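Local coordinates for uncharacterized protein (Bacteroides ovatus CL02T12C04, PDB 6PTM), which is an exo-carrageenase of glycoside hydrolase family 42, probably releasing sugar units from the ends of carrageenan chains, at residues Ala413-Ser418 and Asp455-Val460; Ile395-Trp400 and Trp447-Met452; Asn403-Gly408 and Ile566-Ala571. One frame throughout, in Å; residues are numbered along the deposited sequence. Where two conformers were deposited one is given.

Contact 1: Ala413-Ser418 and Asp455-Val460; sequences ALTRNS and DFMKSV
Two neighbouring helices on the outside of the (beta/alpha)8 barrel meet here: helix 411-417, which leads into strand 421-423, and helix 448-460, which leads from that strand toward strand 466-471. Their segments cross at -51° with axes 9.3 Å apart at closest, and Thr415 fills the meeting point. Its CG2 lies anti to the backbone N and is thereby directed at the partner helix, 3.7 Å from the carbonyl O of Met457 and 4.0 Å from CG1 of Val460. The other branch, OG1, stands beside its own backbone N and hydrogen-bonds to Leu411 O one turn back, which satisfies the hydroxyl within a buried interface that has no hydrogen bond across it. Met457 runs across Thr415 at about a right angle, its CG 3.8 Å from Thr415 OG1; the end of its side chain leads away from Thr415, and the side chain also touches Ile421 and Asn423 of strand 421-423. Val460 sits one turn further on. Its CG1 meets the backbone N of Arg416 at 3.9 Å as well as the Thr415 methyl, while CG2 packs over one face of the Phe456 ring, off-centre. Of the Arg416 side chain, CB alone reaches Val460, and the charged end leads away. Polar groups find partners within their own helix or beyond the pair: Ser459 OG bonds to Asp455 O at 2.7 Å, on the face of that carbonyl opposite Ser459 N, and also takes part in a bond with Phe599 N. At the end of helix 411-417, Lys464 NZ collects the carbonyls of Thr415, Arg416 and Ser418. Ile421 touches both Thr415 and Met457, so a barrel strand backs the joint, as expected of successive beta-alpha units in a TIM barrel.

Contact 2: Ile395-Trp400 and Trp447-Met452; sequences IMPNLW and WVEICM
Glu449 drives its carboxylate into the corner formed by Pro397 and Asn398. Against the proline it crosses at about a right angle: OE1 sits over the ring's CB, CG and CD, nearest CD at 3.5 Å. With Asn398 it runs side by side, both chains pointing the same way, and OE2 is 3.5 Å from Asn398 CB; the amide and carboxylate planes are turned 44° apart. A water joins the backbone of one segment to the side chain of the other, accepting from Asn398 N at 3.0 Å and donating to Glu449 OE1 at 2.8 Å, and OE1 also receives Ser426 N. Segment 395-400 follows directly on barrel strand 391-394, and helix 448-460 is reached from strand 421-423 through a long loop, both on the C-terminal side of the barrel strands, which in TIM-barrel glycosidases bears the active site. An alanine in place of Glu449 is likely to leave the water and Ser426 N without their acceptor and to open a gap beside the proline ring. Further along, Met452 crosses Trp400 at about a right angle. A bend at chi3 (75°) brings its CE to 3.8 Å from Trp400 CZ3, approaching obliquely, while Met580 of helix 579-590 touches both side chains.

Contact 3: Asn403-Gly408 and Ile566-Ala571; sequences NKRDSG and IFYTKA. With EDO (1,2-ethanediol), chain C.
Arg405 and Tyr568 come at each other from opposite directions and meet through hydrogen bonds to a single oxygen. The guanidinium presents its NE side, and both NE and NH2 donate to Tyr568 OH, at 3.0 and 2.9 Å; the two bonds are similarly bent, the one from NE at 143°. The hydroxyl lies almost in the guanidinium plane, whereas the phenol ring is turned 33° from it, so the pair is a side-on fork and not a ring stack. A bend at chi2 (-59°) folds the arginine chain so that NH1 comes back to its own loop, where it bonds to Lys404 O at 3.0 Å from above that carbonyl's plane, and to Asp402 O. NH2 is claimed again by Trp400 O. With five bonds spread over its three nitrogens, the buried guanidinium is fixed in rotation, and it in turn holds the phenol oxygen, which also bonds with Ser573 OG.

A salt bridge lies beside the contact, not in it: Lys570 NZ pairs with Asp410 and donates to O1 of a 1,2-ethanediol at 2.8 Å; that molecule, probably from the crystallisation liquor, also bonds to Asp369. A capping bond shapes the second segment: Thr569 OG1, at the N-cap, accepts from Ala571 N at 3.1 Å and also bonds to Asp627.

Aromatic packing completes the surroundings of Tyr568, whose ring meets Phe456 edge-to-face. Met580 of helix 579-590 touches both Tyr568 and Arg405, and Met368 of helix 358-385 touches Arg405. The contact thus joins the loop between helices 398-401 and 411-417 of the barrel to the turn between strand 564-567, part of a five-stranded parallel sheet, and helix 570-575.

Overall arrangement
From the N-terminal side, the chain leaves barrel strand 391-394 and lays down one half of each contact in turn: 395-400, 403-408, then 413-418. After strand 421-423, helix 448-460 returns to close contact 2 with its first turns and contact 1 with its last, so these two loops cross. Contact 3 waits for residues 566-571, far downstream; its loop encloses contact 1 entirely and crosses contact 2. Contacts 1 and 2 thus bind successive barrel units, and contact 3 ties them to the following alpha/beta domain. The rings of Trp400 and Phe456 stack between contacts 2 and 1, with Trp400 CZ2 3.3 Å from Phe456 CD1, and Trp400 also meets the Tyr568 ring of contact 3.

Contact 1: Ala413-Ser418 and Asp455-Val460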
loop_
_atom_site.group_PDB
_atom_site.type_symbol
_atom_site.label_atom_id
_atom_site.label_comp_id
_atom_site.label_asym_id
_atom_site.label_seq_id
_atom_site.Cartn_x
_atom_site.Cartn_y
_atom_site.Cartn_z
ATOM N N ALA A 413 -13.188 1.323 -7.218
ATOM C CA ALA A 413 -13.328 1.887 -8.579
ATOM C C ALA A 413 -11.948 2.383 -9.025
ATOM O O ALA A 413 -11.558 2.108 -10.161
ATOM C CB ALA A 413 -14.389 2.956 -8.625
ATOM N N LEU A 414 -11.204 3.061 -8.157
ATOM C CA LEU A 414 -9.911 3.652 -8.581
ATOM C C LEU A 414 -8.918 2.522 -8.832
ATOM O O LEU A 414 -8.132 2.643 -9.770
ATOM C CB LEU A 414 -9.412 4.667 -7.555
ATOM C CG LEU A 414 -10.338 5.864 -7.370
ATOM C CD1 LEU A 414 -9.752 6.851 -6.378
ATOM C CD2 LEU A 414 -10.604 6.576 -8.682
ATOM N N THR A 415 -8.975 1.446 -8.044
ATOM C CA THR A 415 -8.070 0.283 -8.236
ATOM C C THR A 415 -8.385 -0.398 -9.577
ATOM O O THR A 415 -7.447 -0.601 -10.389
ATOM C CB THR A 415 -8.137 -0.675 -7.055
ATOM O OG1 THR A 415 -7.603 0.037 -5.933
ATOM C CG2 THR A 415 -7.348 -1.921 -7.363
ATOM N N ARG A 416 -9.658 -0.640 -9.843
ATOM C CA ARG A 416 -10.126 -1.284 -11.097
ATOM C C ARG A 416 -9.719 -0.420 -12.298
ATOM O O ARG A 416 -9.236 -0.972 -13.294
ATOM C CB ARG A 416 -11.639 -1.469 -11.013
ATOM C CG ARG A 416 -12.296 -1.936 -12.302
ATOM C CD ARG A 416 -13.803 -1.760 -12.197
ATOM N NE ARG A 416 -14.115 -0.354 -12.342
ATOM C CZ ARG A 416 -15.184 0.245 -11.844
ATOM N NH1 ARG A 416 -16.081 -0.451 -11.188
ATOM N NH2 ARG A 416 -15.356 1.538 -12.031
ATOM N N ASN A 417 -9.915 0.881 -12.178
ATOM C CA ASN A 417 -9.660 1.850 -13.277
ATOM C C ASN A 417 -8.167 2.053 -13.549
ATOM O O ASN A 417 -7.840 2.676 -14.585
ATOM C CB ASN A 417 -10.379 3.169 -13.037
ATOM C CG ASN A 417 -11.876 2.992 -13.147
ATOM O OD1 ASN A 417 -12.324 1.895 -13.490
ATOM N ND2 ASN A 417 -12.634 4.031 -12.821
ATOM N N SER A 418 -7.317 1.584 -12.644
ATOM C CA SER A 418 -5.854 1.783 -12.748
ATOM C C SER A 418 -5.158 0.533 -13.291
ATOM O O SER A 418 -5.458 -0.555 -12.837
ATOM C CB SER A 418 -5.295 2.128 -11.398
ATOM O OG SER A 418 -5.651 3.427 -10.996
ATOM N N ASP A 455 -5.128 -6.628 0.551
ATOM C CA ASP A 455 -5.986 -7.801 0.239
ATOM C C ASP A 455 -7.262 -7.336 -0.483
ATOM O O ASP A 455 -7.734 -8.057 -1.395
ATOM C CB ASP A 455 -6.257 -8.649 1.489
ATOM C CG ASP A 455 -5.038 -9.451 1.939
ATOM O OD1 ASP A 455 -4.044 -9.478 1.152
ATOM O OD2 ASP A 455 -5.070 -10.008 3.082
ATOM N N PHE A 456 -7.794 -6.173 -0.129
ATOM C CA PHE A 456 -8.978 -5.616 -0.813
ATOM C C PHE A 456 -8.578 -5.242 -2.256
ATOM O O PHE A 456 -9.277 -5.643 -3.210
ATOM C CB PHE A 456 -9.597 -4.495 0.022
ATOM C CG PHE A 456 -10.798 -3.860 -0.630
ATOM C CD1 PHE A 456 -12.051 -4.454 -0.541
ATOM C CD2 PHE A 456 -10.663 -2.714 -1.409
ATOM C CE1 PHE A 456 -13.153 -3.879 -1.174
ATOM C CE2 PHE A 456 -11.774 -2.128 -2.013
ATOM C CZ PHE A 456 -13.013 -2.716 -1.909
ATOM N N MET A 457 -7.510 -4.471 -2.410
ATOM C CA MET A 457 -7.010 -4.028 -3.732
ATOM C C MET A 457 -6.715 -5.275 -4.614
ATOM O O MET A 457 -7.094 -5.272 -5.797
ATOM C CB MET A 457 -5.748 -3.184 -3.540
ATOM C CG MET A 457 -5.975 -1.818 -2.980
ATOM S SD MET A 457 -4.361 -0.996 -2.654
ATOM C CE MET A 457 -4.607 -0.293 -1.025
ATOM N N LYS A 458 -6.080 -6.328 -4.079
ATOM C CA LYS A 458 -5.764 -7.523 -4.885
ATOM C C LYS A 458 -7.036 -8.360 -5.122
ATOM O O LYS A 458 -7.092 -9.048 -6.162
ATOM C CB LYS A 458 -4.670 -8.357 -4.226
ATOM C CG LYS A 458 -3.300 -7.687 -4.178
ATOM C CD LYS A 458 -2.630 -7.608 -5.550
ATOM C CE LYS A 458 -1.953 -8.919 -5.861
ATOM N NZ LYS A 458 -1.336 -8.898 -7.192
ATOM N N SER A 459 -8.049 -8.285 -4.259
ATOM C CA SER A 459 -9.366 -8.918 -4.536
ATOM C C SER A 459 -9.990 -8.248 -5.762
ATOM O O SER A 459 -10.534 -8.959 -6.645
ATOM C CB SER A 459 -10.261 -8.868 -3.326
ATOM O OG SER A 459 -9.734 -9.696 -2.261
ATOM N N VAL A 460 -9.896 -6.923 -5.827
ATOM C CA VAL A 460 -10.468 -6.119 -6.936
ATOM C C VAL A 460 -9.709 -6.405 -8.237
ATOM O O VAL A 460 -10.384 -6.729 -9.260
ATOM C CB VAL A 460 -10.468 -4.618 -6.610
ATOM C CG1 VAL A 460 -10.858 -3.799 -7.837
ATOM C CG2 VAL A 460 -11.405 -4.318 -5.461
#

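Contact 2: Ile395-Trp400 and Trp447-Met452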
loop_
_atom_site.group_PDB
_atom_site.type_symbol
_atom_site.label_atom_id
_atom_site.label_comp_id
_atom_site.label_asym_id
_atom_site.label_seq_id
_atom_site.Cartn_x
_atom_site.Cartn_y
_atom_site.Cartn_z
ATOM N N ILE A 395 -3.077 6.721 -3.584
ATOM C CA ILE A 395 -4.264 6.668 -2.691
ATOM C C ILE A 395 -3.790 6.339 -1.279
ATOM O O ILE A 395 -2.999 5.402 -1.131
ATOM C CB ILE A 395 -5.277 5.625 -3.177
ATOM C CG1 ILE A 395 -5.870 6.009 -4.534
ATOM C CG2 ILE A 395 -6.337 5.414 -2.119
ATOM C CD1 ILE A 395 -6.537 4.834 -5.209
ATOM N N MET A 396 -4.307 7.057 -0.284
ATOM C CA MET A 396 -4.053 6.716 1.137
ATOM C C MET A 396 -4.938 5.526 1.484
ATOM O O MET A 396 -6.140 5.681 1.539
ATOM C CB MET A 396 -4.405 7.899 2.035
ATOM C CG MET A 396 -3.491 9.085 1.835
ATOM S SD MET A 396 -4.293 10.603 2.376
ATOM C CE MET A 396 -4.852 10.171 4.039
ATOM N N PRO A 397 -4.430 4.312 1.752
ATOM C CA PRO A 397 -5.322 3.173 1.969
ATOM C C PRO A 397 -6.296 3.327 3.138
ATOM O O PRO A 397 -7.299 2.670 3.111
ATOM C CB PRO A 397 -4.360 2.029 2.260
ATOM C CG PRO A 397 -3.118 2.427 1.510
ATOM C CD PRO A 397 -3.020 3.923 1.716
ATOM N N ASN A 398 -5.968 4.142 4.143
ATOM C CA ASN A 398 -6.833 4.347 5.343
ATOM C C ASN A 398 -8.136 5.069 4.920
ATOM O O ASN A 398 -9.101 4.977 5.682
ATOM C CB ASN A 398 -6.087 4.973 6.552
ATOM C CG ASN A 398 -5.617 6.406 6.414
ATOM O OD1 ASN A 398 -5.791 7.057 5.392
ATOM N ND2 ASN A 398 -5.094 6.957 7.495
ATOM N N LEU A 399 -8.225 5.662 3.727
ATOM C CA LEU A 399 -9.517 6.218 3.241
ATOM C C LEU A 399 -10.496 5.081 2.909
ATOM O O LEU A 399 -11.671 5.353 2.792
ATOM C CB LEU A 399 -9.287 7.163 2.066
ATOM C CG LEU A 399 -8.517 8.441 2.364
ATOM C CD1 LEU A 399 -8.379 9.291 1.120
ATOM C CD2 LEU A 399 -9.210 9.232 3.461
ATOM N N TRP A 400 -10.025 3.836 2.830
ATOM C CA TRP A 400 -10.871 2.617 2.832
ATOM C C TRP A 400 -10.748 1.834 4.146
ATOM O O TRP A 400 -11.797 1.365 4.616
ATOM C CB TRP A 400 -10.526 1.708 1.663
ATOM C CG TRP A 400 -11.342 0.466 1.639
ATOM C CD1 TRP A 400 -12.549 0.278 1.038
ATOM C CD2 TRP A 400 -10.976 -0.803 2.204
ATOM N NE1 TRP A 400 -12.973 -1.014 1.216
ATOM C CE2 TRP A 400 -12.026 -1.697 1.933
ATOM C CE3 TRP A 400 -9.881 -1.260 2.937
ATOM C CZ2 TRP A 400 -12.026 -3.011 2.384
ATOM C CZ3 TRP A 400 -9.849 -2.577 3.342
ATOM C CH2 TRP A 400 -10.921 -3.430 3.085
ATOM N N TRP A 447 -0.661 -2.998 11.122
ATOM C CA TRP A 447 -0.640 -4.023 10.045
ATOM C C TRP A 447 -1.814 -3.855 9.061
ATOM O O TRP A 447 -1.877 -4.645 8.112
ATOM C CB TRP A 447 -0.682 -5.446 10.644
ATOM C CG TRP A 447 -1.930 -5.723 11.434
ATOM C CD1 TRP A 447 -2.322 -5.082 12.580
ATOM C CD2 TRP A 447 -2.998 -6.640 11.120
ATOM N NE1 TRP A 447 -3.530 -5.553 13.017
ATOM C CE2 TRP A 447 -3.966 -6.523 12.154
ATOM C CE3 TRP A 447 -3.225 -7.563 10.096
ATOM C CZ2 TRP A 447 -5.146 -7.258 12.158
ATOM C CZ3 TRP A 447 -4.375 -8.322 10.125
ATOM C CH2 TRP A 447 -5.328 -8.156 11.128
ATOM N N VAL A 448 -2.758 -2.946 9.299
ATOM C CA VAL A 448 -4.115 -3.019 8.677
ATOM C C VAL A 448 -4.025 -2.615 7.189
ATOM O O VAL A 448 -4.668 -3.289 6.368
ATOM C CB VAL A 448 -5.172 -2.190 9.446
ATOM C CG1 VAL A 448 -6.492 -2.174 8.716
ATOM C CG2 VAL A 448 -5.422 -2.744 10.840
ATOM N N GLU A 449 -3.265 -1.571 6.845
ATOM C CA GLU A 449 -3.147 -1.132 5.429
ATOM C C GLU A 449 -2.406 -2.186 4.580
ATOM O O GLU A 449 -2.948 -2.575 3.503
ATOM C CB GLU A 449 -2.511 0.244 5.377
ATOM C CG GLU A 449 -3.387 1.289 6.020
ATOM C CD GLU A 449 -2.784 2.676 5.990
ATOM O OE1 GLU A 449 -2.092 3.019 4.989
ATOM O OE2 GLU A 449 -2.986 3.377 6.979
ATOM N N ILE A 450 -1.216 -2.652 4.992
ATOM C CA ILE A 450 -0.405 -3.588 4.149
ATOM C C ILE A 450 -0.989 -5.013 4.138
ATOM O O ILE A 450 -0.576 -5.796 3.264
ATOM C CB ILE A 450 1.071 -3.588 4.560
ATOM C CG1 ILE A 450 1.300 -4.003 6.014
ATOM C CG2 ILE A 450 1.716 -2.241 4.247
ATOM C CD1 ILE A 450 2.778 -4.220 6.327
ATOM N N CYS A 451 -1.851 -5.387 5.090
ATOM C CA CYS A 451 -2.548 -6.694 5.074
ATOM C C CYS A 451 -3.966 -6.521 4.494
ATOM O O CYS A 451 -4.212 -6.930 3.358
ATOM C CB CYS A 451 -2.561 -7.345 6.444
ATOM S SG CYS A 451 -0.906 -7.860 6.984
ATOM N N MET A 452 -4.856 -5.849 5.202
ATOM C CA MET A 452 -6.298 -5.832 4.839
ATOM C C MET A 452 -6.547 -4.944 3.622
ATOM O O MET A 452 -7.210 -5.434 2.730
ATOM C CB MET A 452 -7.194 -5.376 5.983
ATOM C CG MET A 452 -8.620 -5.704 5.688
ATOM S SD MET A 452 -9.699 -5.354 7.095
ATOM C CE MET A 452 -9.801 -3.566 7.024
HETATM O O HOH W 1 -3.315 5.518 4.612
#

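Contact 3: Asn403-Gly408 and Ile566-Ala571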
loop_
_atom_site.group_PDB
_atom_site.type_symbol
_atom_site.label_atom_id
_atom_site.label_comp_id
_atom_site.label_asym_id
_atom_site.label_seq_id
_atom_site.Cartn_x
_atom_site.Cartn_y
_atom_site.Cartn_z
ATOM N N ASN A 403 -12.840 4.400 8.860
ATOM C CA ASN A 403 -14.321 4.443 8.806
ATOM C C ASN A 403 -14.864 5.533 7.875
ATOM O O ASN A 403 -16.033 5.383 7.460
ATOM C CB ASN A 403 -14.902 4.591 10.209
ATOM C CG ASN A 403 -14.662 3.360 11.053
ATOM O OD1 ASN A 403 -14.933 2.245 10.609
ATOM N ND2 ASN A 403 -14.082 3.517 12.223
ATOM N N LYS A 404 -14.090 6.569 7.564
ATOM C CA LYS A 404 -14.578 7.770 6.850
ATOM C C LYS A 404 -14.785 7.463 5.358
ATOM O O LYS A 404 -13.912 6.785 4.744
ATOM C CB LYS A 404 -13.633 8.945 7.115
ATOM C CG LYS A 404 -13.492 9.314 8.604
ATOM C CD LYS A 404 -12.632 10.543 8.876
ATOM N N ARG A 405 -15.878 7.981 4.790
ATOM C CA ARG A 405 -16.227 7.812 3.352
ATOM C C ARG A 405 -16.645 9.147 2.734
ATOM O O ARG A 405 -17.322 9.099 1.710
ATOM C CB ARG A 405 -17.306 6.727 3.230
ATOM C CG ARG A 405 -16.790 5.309 3.441
ATOM C CD ARG A 405 -15.688 4.928 2.449
ATOM N NE ARG A 405 -15.324 3.525 2.581
ATOM C CZ ARG A 405 -14.551 3.019 3.531
ATOM N NH1 ARG A 405 -13.971 3.802 4.439
ATOM N NH2 ARG A 405 -14.359 1.713 3.558
ATOM N N ASP A 406 -16.193 10.296 3.267
ATOM C CA ASP A 406 -16.516 11.621 2.696
ATOM C C ASP A 406 -15.421 12.109 1.745
ATOM O O ASP A 406 -15.582 13.199 1.199
ATOM C CB ASP A 406 -16.796 12.638 3.800
ATOM C CG ASP A 406 -15.582 12.896 4.672
ATOM O OD1 ASP A 406 -15.091 11.907 5.284
ATOM O OD2 ASP A 406 -15.114 14.035 4.646
ATOM N N SER A 407 -14.335 11.361 1.550
ATOM C CA SER A 407 -13.150 11.822 0.781
ATOM C C SER A 407 -13.420 11.819 -0.733
ATOM O O SER A 407 -12.604 12.396 -1.449
ATOM C CB SER A 407 -11.948 10.946 1.056
ATOM O OG SER A 407 -12.221 9.623 0.624
ATOM N N GLY A 408 -14.431 11.091 -1.202
ATOM C CA GLY A 408 -14.688 10.882 -2.643
ATOM C C GLY A 408 -13.775 9.798 -3.214
ATOM O O GLY A 408 -13.729 9.602 -4.451
ATOM N N ILE A 566 -14.771 -11.727 2.295
ATOM C CA ILE A 566 -15.629 -10.911 3.186
ATOM C C ILE A 566 -16.401 -9.968 2.291
ATOM O O ILE A 566 -15.737 -9.203 1.583
ATOM C CB ILE A 566 -14.764 -10.173 4.207
ATOM C CG1 ILE A 566 -14.064 -11.165 5.127
ATOM C CG2 ILE A 566 -15.547 -9.149 4.995
ATOM C CD1 ILE A 566 -13.021 -10.513 5.947
ATOM N N PHE A 567 -17.729 -9.960 2.384
ATOM C CA PHE A 567 -18.572 -9.035 1.586
ATOM C C PHE A 567 -18.395 -7.587 2.042
ATOM O O PHE A 567 -18.452 -7.295 3.243
ATOM C CB PHE A 567 -20.051 -9.400 1.616
ATOM C CG PHE A 567 -20.788 -8.748 0.481
ATOM C CD1 PHE A 567 -21.515 -7.593 0.682
ATOM C CD2 PHE A 567 -20.644 -9.235 -0.808
ATOM C CE1 PHE A 567 -22.150 -6.982 -0.390
ATOM C CE2 PHE A 567 -21.229 -8.586 -1.885
ATOM C CZ PHE A 567 -22.007 -7.482 -1.664
ATOM N N TYR A 568 -18.137 -6.699 1.078
ATOM C CA TYR A 568 -17.961 -5.244 1.308
ATOM C C TYR A 568 -18.968 -4.504 0.426
ATOM O O TYR A 568 -19.128 -4.812 -0.776
ATOM C CB TYR A 568 -16.527 -4.757 1.034
ATOM C CG TYR A 568 -16.398 -3.260 1.141
ATOM C CD1 TYR A 568 -16.276 -2.661 2.377
ATOM C CD2 TYR A 568 -16.484 -2.425 0.035
ATOM C CE1 TYR A 568 -16.253 -1.282 2.509
ATOM C CE2 TYR A 568 -16.421 -1.038 0.155
ATOM C CZ TYR A 568 -16.335 -0.461 1.401
ATOM O OH TYR A 568 -16.255 0.897 1.580
ATOM N N THR A 569 -19.661 -3.533 0.985
ATOM C CA THR A 569 -20.520 -2.619 0.179
ATOM C C THR A 569 -20.451 -1.200 0.735
ATOM O O THR A 569 -20.549 -1.027 1.956
ATOM C CB THR A 569 -21.977 -3.075 0.102
ATOM O OG1 THR A 569 -22.660 -2.086 -0.688
ATOM C CG2 THR A 569 -22.608 -3.302 1.458
ATOM N N LYS A 570 -20.327 -0.240 -0.168
ATOM C CA LYS A 570 -20.393 1.212 0.111
ATOM C C LYS A 570 -21.740 1.566 0.743
ATOM O O LYS A 570 -21.776 2.579 1.423
ATOM C CB LYS A 570 -20.201 1.995 -1.190
ATOM C CG LYS A 570 -18.774 1.941 -1.744
ATOM C CD LYS A 570 -18.592 2.624 -3.107
ATOM C CE LYS A 570 -19.146 1.765 -4.221
ATOM N NZ LYS A 570 -19.111 2.432 -5.547
ATOM N N ALA A 571 -22.810 0.815 0.478
ATOM C CA ALA A 571 -24.123 1.012 1.153
ATOM C C ALA A 571 -23.953 1.041 2.683
ATOM O O ALA A 571 -24.548 1.901 3.324
ATOM C CB ALA A 571 -25.098 -0.078 0.733
HETATM C C1 EDO C . -20.891 5.474 -4.941
HETATM O O1 EDO C . -20.533 4.750 -6.083
HETATM C C2 EDO C . -21.777 4.640 -4.072
HETATM O O2 EDO C . -23.083 4.459 -4.576
#